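Local coordinates for protein UDP-glucose:anthocyanidin 3-O-glucosyltransferase (Clitoria ternatea, PDB 4REL) that is a plant glycosyltransferase of the GT-B clan, folded into two Rossmann-like domains that each carry a parallel beta sheet, at residues 373-376 against 377-381; 398-402 against 403-407; 412-415 against 416-419. All coordinates share one frame; numbering follows the deposited sequence.

Interaction 1: residues 373-376 against 377-381; sequences RVIQ and DIWEV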
loop_
_atom_site.group_PDB
_atom_site.type_symbol
_atom_site.label_atom_id
_atom_site.label_comp_id
_atom_site.label_asym_id
_atom_site.label_seq_id
_atom_site.Cartn_x
_atom_site.Cartn_y
_atom_site.Cartn_z
ATOM N N ARG A 373 -9.635 -2.825 -10.101
ATOM C CA ARG A 373 -10.073 -2.367 -11.421
ATOM C C ARG A 373 -8.888 -2.083 -12.347
ATOM O O ARG A 373 -8.927 -2.418 -13.534
ATOM C CB ARG A 373 -10.959 -1.117 -11.308
ATOM C CG ARG A 373 -11.466 -0.579 -12.669
ATOM C CD ARG A 373 -12.436 -1.565 -13.334
ATOM N NE ARG A 373 -13.530 -1.874 -12.423
ATOM C CZ ARG A 373 -14.314 -2.943 -12.513
ATOM N NH1 ARG A 373 -14.150 -3.819 -13.499
ATOM N NH2 ARG A 373 -15.265 -3.134 -11.614
ATOM N N VAL A 374 -7.848 -1.433 -11.822
ATOM C CA VAL A 374 -6.662 -1.146 -12.627
ATOM C C VAL A 374 -6.038 -2.463 -13.088
ATOM O O VAL A 374 -5.690 -2.641 -14.262
ATOM C CB VAL A 374 -5.633 -0.285 -11.854
ATOM C CG1 VAL A 374 -4.323 -0.178 -12.628
ATOM C CG2 VAL A 374 -6.199 1.106 -11.581
ATOM N N ILE A 375 -5.946 -3.407 -12.162
ATOM C CA ILE A 375 -5.365 -4.710 -12.471
ATOM C C ILE A 375 -6.131 -5.418 -13.597
ATOM O O ILE A 375 -5.541 -5.922 -14.552
ATOM C CB ILE A 375 -5.315 -5.594 -11.204
ATOM C CG1 ILE A 375 -4.152 -5.151 -10.314
ATOM C CG2 ILE A 375 -5.151 -7.058 -11.581
ATOM C CD1 ILE A 375 -4.258 -5.624 -8.862
ATOM N N GLN A 376 -7.453 -5.455 -13.492
ATOM C CA GLN A 376 -8.238 -6.181 -14.482
ATOM C C GLN A 376 -8.401 -5.440 -15.811
ATOM O O GLN A 376 -8.283 -6.048 -16.877
ATOM C CB GLN A 376 -9.631 -6.508 -13.947
ATOM C CG GLN A 376 -10.449 -7.381 -14.908
ATOM C CD GLN A 376 -11.854 -7.649 -14.414
ATOM O OE1 GLN A 376 -12.101 -8.608 -13.672
ATOM N NE2 GLN A 376 -12.799 -6.795 -14.829
ATOM N N ASP A 377 -8.704 -4.144 -15.756
ATOM C CA ASP A 377 -9.179 -3.438 -16.962
ATOM C C ASP A 377 -8.180 -2.482 -17.608
ATOM O O ASP A 377 -8.352 -2.074 -18.761
ATOM C CB ASP A 377 -10.495 -2.707 -16.670
ATOM C CG ASP A 377 -11.664 -3.660 -16.507
ATOM O OD1 ASP A 377 -11.471 -4.878 -16.682
ATOM O OD2 ASP A 377 -12.780 -3.188 -16.209
ATOM N N ILE A 378 -7.133 -2.135 -16.875
ATOM C CA ILE A 378 -6.121 -1.237 -17.408
ATOM C C ILE A 378 -4.832 -1.998 -17.735
ATOM O O ILE A 378 -4.481 -2.151 -18.909
ATOM C CB ILE A 378 -5.875 -0.049 -16.460
ATOM C CG1 ILE A 378 -7.167 0.759 -16.314
ATOM C CG2 ILE A 378 -4.751 0.834 -16.984
ATOM C CD1 ILE A 378 -7.024 1.982 -15.403
ATOM N N TRP A 379 -4.146 -2.499 -16.710
ATOM C CA TRP A 379 -2.970 -3.348 -16.927
ATOM C C TRP A 379 -3.325 -4.680 -17.574
ATOM O O TRP A 379 -2.502 -5.267 -18.288
ATOM C CB TRP A 379 -2.272 -3.640 -15.604
ATOM C CG TRP A 379 -1.786 -2.434 -14.869
ATOM C CD1 TRP A 379 -1.487 -1.207 -15.393
ATOM C CD2 TRP A 379 -1.554 -2.337 -13.463
ATOM N NE1 TRP A 379 -1.064 -0.360 -14.393
ATOM C CE2 TRP A 379 -1.105 -1.029 -13.198
ATOM C CE3 TRP A 379 -1.669 -3.238 -12.399
ATOM C CZ2 TRP A 379 -0.781 -0.597 -11.912
ATOM C CZ3 TRP A 379 -1.354 -2.811 -11.129
ATOM C CH2 TRP A 379 -0.916 -1.500 -10.892
ATOM N N GLU A 380 -4.545 -5.153 -17.311
ATOM C CA GLU A 380 -4.993 -6.488 -17.719
ATOM C C GLU A 380 -4.025 -7.602 -17.291
ATOM O O GLU A 380 -3.647 -8.455 -18.103
ATOM C CB GLU A 380 -5.275 -6.539 -19.226
ATOM C CG GLU A 380 -6.324 -5.511 -19.656
ATOM C CD GLU A 380 -6.725 -5.623 -21.112
ATOM O OE1 GLU A 380 -6.409 -4.696 -21.880
ATOM O OE2 GLU A 380 -7.360 -6.627 -21.484
ATOM N N VAL A 381 -3.663 -7.605 -16.007
ATOM C CA VAL A 381 -2.732 -8.600 -15.468
ATOM C C VAL A 381 -3.430 -9.443 -14.417
ATOM O O VAL A 381 -2.794 -10.068 -13.572
ATOM C CB VAL A 381 -1.452 -7.970 -14.868
ATOM C CG1 VAL A 381 -0.585 -7.355 -15.962
ATOM C CG2 VAL A 381 -1.772 -6.931 -13.777
#

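Interaction 2: residues 398-402 against 403-407; sequences SLNLI and LVQED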
loop_
_atom_site.group_PDB
_atom_site.type_symbol
_atom_site.label_atom_id
_atom_site.label_comp_id
_atom_site.label_asym_id
_atom_site.label_seq_id
_atom_site.Cartn_x
_atom_site.Cartn_y
_atom_site.Cartn_z
ATOM N N SER A 398 -11.791 -18.829 -11.668
ATOM C CA SER A 398 -10.714 -17.839 -11.788
ATOM C C SER A 398 -9.340 -18.497 -11.715
ATOM O O SER A 398 -8.417 -18.106 -12.441
ATOM C CB SER A 398 -10.842 -16.754 -10.717
ATOM O OG SER A 398 -12.042 -16.014 -10.913
ATOM N N LEU A 399 -9.204 -19.487 -10.834
ATOM C CA LEU A 399 -7.940 -20.209 -10.690
ATOM C C LEU A 399 -7.599 -20.923 -11.986
ATOM O O LEU A 399 -6.457 -20.879 -12.439
ATOM C CB LEU A 399 -8.008 -21.213 -9.534
ATOM C CG LEU A 399 -7.966 -20.621 -8.123
ATOM C CD1 LEU A 399 -8.407 -21.646 -7.084
ATOM C CD2 LEU A 399 -6.554 -20.176 -7.828
ATOM N N ASN A 400 -8.589 -21.567 -12.604
ATOM C CA ASN A 400 -8.325 -22.264 -13.859
ATOM C C ASN A 400 -7.959 -21.323 -14.994
ATOM O O ASN A 400 -7.048 -21.606 -15.778
ATOM C CB ASN A 400 -9.513 -23.139 -14.259
ATOM C CG ASN A 400 -9.486 -24.491 -13.581
ATOM O OD1 ASN A 400 -8.833 -25.424 -14.053
ATOM N ND2 ASN A 400 -10.200 -24.608 -12.471
ATOM N N LEU A 401 -8.677 -20.209 -15.074
ATOM C CA LEU A 401 -8.451 -19.214 -16.115
ATOM C C LEU A 401 -7.000 -18.761 -16.131
ATOM O O LEU A 401 -6.337 -18.835 -17.167
ATOM C CB LEU A 401 -9.372 -18.010 -15.912
ATOM C CG LEU A 401 -9.112 -16.826 -16.845
ATOM C CD1 LEU A 401 -9.386 -17.243 -18.279
ATOM C CD2 LEU A 401 -9.982 -15.647 -16.461
ATOM N N ILE A 402 -6.504 -18.322 -14.976
ATOM C CA ILE A 402 -5.151 -17.776 -14.888
ATOM C C ILE A 402 -4.061 -18.854 -14.925
ATOM O O ILE A 402 -3.055 -18.699 -15.617
ATOM C CB ILE A 402 -4.974 -16.934 -13.612
ATOM C CG1 ILE A 402 -6.015 -15.801 -13.549
ATOM C CG2 ILE A 402 -3.548 -16.395 -13.505
ATOM C CD1 ILE A 402 -5.951 -14.814 -14.701
ATOM N N LEU A 403 -4.242 -19.943 -14.186
ATOM C CA LEU A 403 -3.167 -20.935 -14.072
ATOM C C LEU A 403 -2.971 -21.837 -15.292
ATOM O O LEU A 403 -1.834 -22.150 -15.638
ATOM C CB LEU A 403 -3.344 -21.806 -12.829
ATOM C CG LEU A 403 -2.989 -21.118 -11.517
ATOM C CD1 LEU A 403 -3.391 -22.014 -10.339
ATOM C CD2 LEU A 403 -1.494 -20.817 -11.485
ATOM N N VAL A 404 -4.061 -22.273 -15.925
ATOM C CA VAL A 404 -3.943 -23.334 -16.933
ATOM C C VAL A 404 -4.618 -23.094 -18.292
ATOM O O VAL A 404 -4.150 -23.611 -19.300
ATOM C CB VAL A 404 -4.407 -24.729 -16.389
ATOM C CG1 VAL A 404 -3.546 -25.176 -15.224
ATOM C CG2 VAL A 404 -5.873 -24.704 -15.998
ATOM N N GLN A 405 -5.706 -22.329 -18.329
ATOM C CA GLN A 405 -6.483 -22.209 -19.567
ATOM C C GLN A 405 -5.877 -21.261 -20.606
ATOM O O GLN A 405 -5.277 -20.234 -20.257
ATOM C CB GLN A 405 -7.932 -21.837 -19.261
ATOM C CG GLN A 405 -8.633 -22.877 -18.393
ATOM C CD GLN A 405 -10.062 -22.504 -18.047
ATOM O OE1 GLN A 405 -10.476 -21.357 -18.206
ATOM N NE2 GLN A 405 -10.821 -23.480 -17.560
ATOM N N GLU A 406 -6.035 -21.614 -21.884
ATOM C CA GLU A 406 -5.510 -20.794 -22.979
ATOM C C GLU A 406 -6.188 -19.424 -22.975
ATOM O O GLU A 406 -5.598 -18.433 -23.395
ATOM C CB GLU A 406 -5.694 -21.502 -24.335
ATOM C CG GLU A 406 -4.798 -20.969 -25.477
ATOM C CD GLU A 406 -5.391 -19.764 -26.201
ATOM O OE1 GLU A 406 -6.632 -19.602 -26.168
ATOM O OE2 GLU A 406 -4.618 -18.981 -26.805
ATOM N N ASP A 407 -7.421 -19.371 -22.475
ATOM C CA ASP A 407 -8.139 -18.106 -22.327
ATOM C C ASP A 407 -7.459 -17.114 -21.375
ATOM O O ASP A 407 -7.775 -15.921 -21.385
ATOM C CB ASP A 407 -9.567 -18.352 -21.849
ATOM C CG ASP A 407 -10.495 -18.764 -22.973
ATOM O OD1 ASP A 407 -10.074 -18.700 -24.153
ATOM O OD2 ASP A 407 -11.651 -19.135 -22.669
HETATM O O HOH W 1 -9.144 -26.169 -16.938
#

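Interaction 3: residues 412-415 against 416-419; sequences RDNA and LKVK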
loop_
_atom_site.group_PDB
_atom_site.type_symbol
_atom_site.label_atom_id
_atom_site.label_comp_id
_atom_site.label_asym_id
_atom_site.label_seq_id
_atom_site.Cartn_x
_atom_site.Cartn_y
_atom_site.Cartn_z
ATOM N N ARG A 412 -1.521 -13.721 -18.657
ATOM C CA ARG A 412 -0.191 -14.221 -18.317
ATOM C C ARG A 412 0.884 -13.474 -19.099
ATOM O O ARG A 412 1.921 -13.103 -18.542
ATOM C CB ARG A 412 -0.103 -15.735 -18.564
ATOM C CG ARG A 412 -0.944 -16.555 -17.561
ATOM C CD ARG A 412 -0.681 -18.060 -17.639
ATOM N NE ARG A 412 -1.031 -18.596 -18.958
ATOM C CZ ARG A 412 -2.232 -19.055 -19.311
ATOM N NH1 ARG A 412 -3.244 -19.066 -18.450
ATOM N NH2 ARG A 412 -2.417 -19.516 -20.545
ATOM N N ASP A 413 0.631 -13.241 -20.386
ATOM C CA ASP A 413 1.592 -12.527 -21.226
ATOM C C ASP A 413 1.748 -11.092 -20.756
ATOM O O ASP A 413 2.865 -10.547 -20.718
ATOM C CB ASP A 413 1.154 -12.543 -22.697
ATOM C CG ASP A 413 1.364 -13.893 -23.365
ATOM O OD1 ASP A 413 2.082 -14.748 -22.801
ATOM O OD2 ASP A 413 0.807 -14.093 -24.468
ATOM N N ASN A 414 0.626 -10.472 -20.402
ATOM C CA ASN A 414 0.645 -9.095 -19.926
ATOM C C ASN A 414 1.428 -8.958 -18.630
ATOM O O ASN A 414 2.123 -7.971 -18.424
ATOM C CB ASN A 414 -0.776 -8.549 -19.739
ATOM C CG ASN A 414 -1.480 -8.306 -21.056
ATOM O OD1 ASN A 414 -0.835 -8.199 -22.101
ATOM N ND2 ASN A 414 -2.803 -8.197 -21.013
ATOM N N ALA A 415 1.319 -9.950 -17.757
ATOM C CA ALA A 415 2.053 -9.898 -16.496
ATOM C C ALA A 415 3.557 -9.856 -16.761
ATOM O O ALA A 415 4.298 -9.138 -16.079
ATOM C CB ALA A 415 1.691 -11.096 -15.603
ATOM N N LEU A 416 4.010 -10.613 -17.756
ATOM C CA LEU A 416 5.429 -10.617 -18.089
ATOM C C LEU A 416 5.837 -9.280 -18.704
ATOM O O LEU A 416 6.918 -8.771 -18.420
ATOM C CB LEU A 416 5.793 -11.781 -19.025
ATOM C CG LEU A 416 7.242 -11.703 -19.544
ATOM C CD1 LEU A 416 8.243 -11.762 -18.387
ATOM C CD2 LEU A 416 7.555 -12.782 -20.587
ATOM N N LYS A 417 4.977 -8.708 -19.544
ATOM C CA LYS A 417 5.284 -7.400 -20.129
ATOM C C LYS A 417 5.383 -6.315 -19.071
ATOM O O LYS A 417 6.235 -5.428 -19.154
ATOM C CB LYS A 417 4.243 -6.998 -21.168
ATOM C CG LYS A 417 4.165 -7.941 -22.350
ATOM C CD LYS A 417 3.191 -7.415 -23.398
ATOM C CE LYS A 417 2.977 -8.428 -24.510
ATOM N NZ LYS A 417 1.937 -7.973 -25.477
ATOM N N VAL A 418 4.498 -6.371 -18.087
ATOM C CA VAL A 418 4.506 -5.371 -17.036
ATOM C C VAL A 418 5.758 -5.527 -16.168
ATOM O O VAL A 418 6.360 -4.533 -15.748
ATOM C CB VAL A 418 3.213 -5.430 -16.199
ATOM C CG1 VAL A 418 3.375 -4.653 -14.903
ATOM C CG2 VAL A 418 2.043 -4.891 -17.018
ATOM N N LYS A 419 6.180 -6.768 -15.937
ATOM C CA LYS A 419 7.422 -7.010 -15.202
ATOM C C LYS A 419 8.602 -6.340 -15.913
ATOM O O LYS A 419 9.442 -5.689 -15.284
ATOM C CB LYS A 419 7.684 -8.506 -15.048
ATOM C CG LYS A 419 8.950 -8.824 -14.264
ATOM C CD LYS A 419 9.202 -10.338 -14.204
ATOM C CE LYS A 419 10.251 -10.643 -13.146
ATOM N NZ LYS A 419 10.750 -12.051 -13.163
HETATM O O HOH W 2 -0.034 -9.805 -24.305
#

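Interaction 1: residues 373-376 against 377-381
R373 and D377 form a salt bridge one turn apart in the last turns of helix 368-378, within the beta-alpha-beta unit that joins strands 359-361 and 382-384. R373 NH1 reaches D377 OD2 at 3.1 Å, coming from above the carboxylate plane, while R373 NE pairs with D177. The other carboxylate oxygen, D377 OD1, takes Q376 NE2 at 3.0 Å, again from above its plane though within the plane of the amide; Q376 OE1 meets the backbone N of I384. Two bonds thus fix the rotation of the D377 carboxylate.

The backbone widens here. V374 O accepts both I378 N (3.0 Å) and W379 N (2.9 Å), the second spanning five residues as in a pi-type turn. V381 N then closes back on I375 O at 2.9 Å, past E380, whose positive phi of 52° turns the chain out of the helix.

With the chain leaving this way, the W379 ring lies against the helix. With V374 CG1 anti to its own N (chi1 171°), that methyl sits over the middle of the six-membered ring, 3.6 Å from the centroid, in a CH-pi contact. I375 CG1 approaches W379 CZ3 obliquely at 3.7 Å, and W379 NE1 is bonded to L217 O. A helix turning back into the next parallel strand is the beta-alpha-beta crossover of Rossmann-like GT-B domains.

Interaction 2: residues 398-402 against 403-407
Helical bonding between 398-402 and 403-407 runs out on N400 O, which accepts two backbone donors, V404 N at 3.1 Å and Q405 N at 3.0 Å. One residue earlier L403 N still makes the regular four-residue bond to L399 O. The bond from Q405 spans five residues, so the chain is already opening out; V404 is the first residue to leave helical angles, and Q405, with its psi of 145°, is extended before a short 3-10 piece at E406 and D407. This is the C-terminal end of helix 392-403 and the beginning of the short loop between it and the next helix, 409-425, on the outer side of the C-terminal Rossmann-like domain.

The side chain of Q405 doubles back along the helix end. Its CG lies 3.3 Å from N400 O, the same oxygen its own N grips, and the extended chain beyond CG carries the amide alongside the N400-L401 backbone, with Q405 OE1 3.6 Å from L401 CA. V404 lies side by side with N400 and points the same way; its CG2, held between backbone N and carbonyl carbon by a chi1 of -62°, packs against N400 O.

Facing inward, I402 rests on V339 and I360 of the sheet and on P358, while L403 touches V339 and F294. L401 CD1 reaches forward along the turn to D407, 3.7 Å from its CB. The N400 amide is divided between two partners: ND2 turns back to V396 O, and OD1 receives a bond from a water at 3.0 Å, which in turn accepts Q405 NE2 at 3.2 Å.

Interaction 3: residues 412-415 against 416-419
N414 and K417 are bridged by a water on helix 409-425, in the helical layer of the C-terminal Rossmann-like domain of this GT-B protein. The backbone bonds between 412-415 and 416-419 are those of a regular alpha helix, each N-H reaching back four residues: K417 N to D413 O at 3.0 Å, V418 N to N414 O at 2.9 Å and K419 N to A415 O at 3.0 Å. The first of the series, L416 N to R412 O, is stretched and weak.

Among polar side chains, the link across the segments is indirect. K417 leaves the helix with CG anti to its carbonyl carbon (chi1 -62°) and runs extended, which brings CG past D413 O and swings the ammonium end back towards the preceding turn. D413 OD2 stays 6.3 Å from K417 NZ; it makes its salt bridge with K409 instead, so the nearby opposite charges should attract only at a distance. The R412 side chain takes no part across the segments; its NH1 donates to both I402 O and Q405 O, one carbonyl in the last turn of the preceding helix and one in the loop that follows it.

Beyond these, side-chain carbons brush the backbone: V418 CG2 lies 3.4 Å from N414 O, the oxygen its own N donates to. Outside the segments, on the inner face, A415 packs on P358, and V418 touches L217 and V381, while L416 and K417 are on the solvent side.

Both ends of the N414 amide are used: ND2 donates to E380 O, and OD1 accepts a bond from a water at 2.8 Å, the same water accepting K417 NZ at 2.9 Å.

Overall arrangement
From the N terminus the three contacts come in series, none nesting or crossing, and each is local, closing a turn rather than a long loop. Interaction 1 ends helix 368-378 just before strand 382-384, the edge strand of the six-stranded sheet. The chain then forms helix 392-403, whose end is interaction 2, and turns into helix 409-425, which carries interaction 3. Interactions 1 and 2 do not touch, their nearest atoms being about 6 Å apart. Interaction 3 joins them: N414 and V418 meet the exit at E380-V381, and R412 meets the helix end and loop at I402 and Q405. All three belong to the C-terminal domain of the GT-B fold.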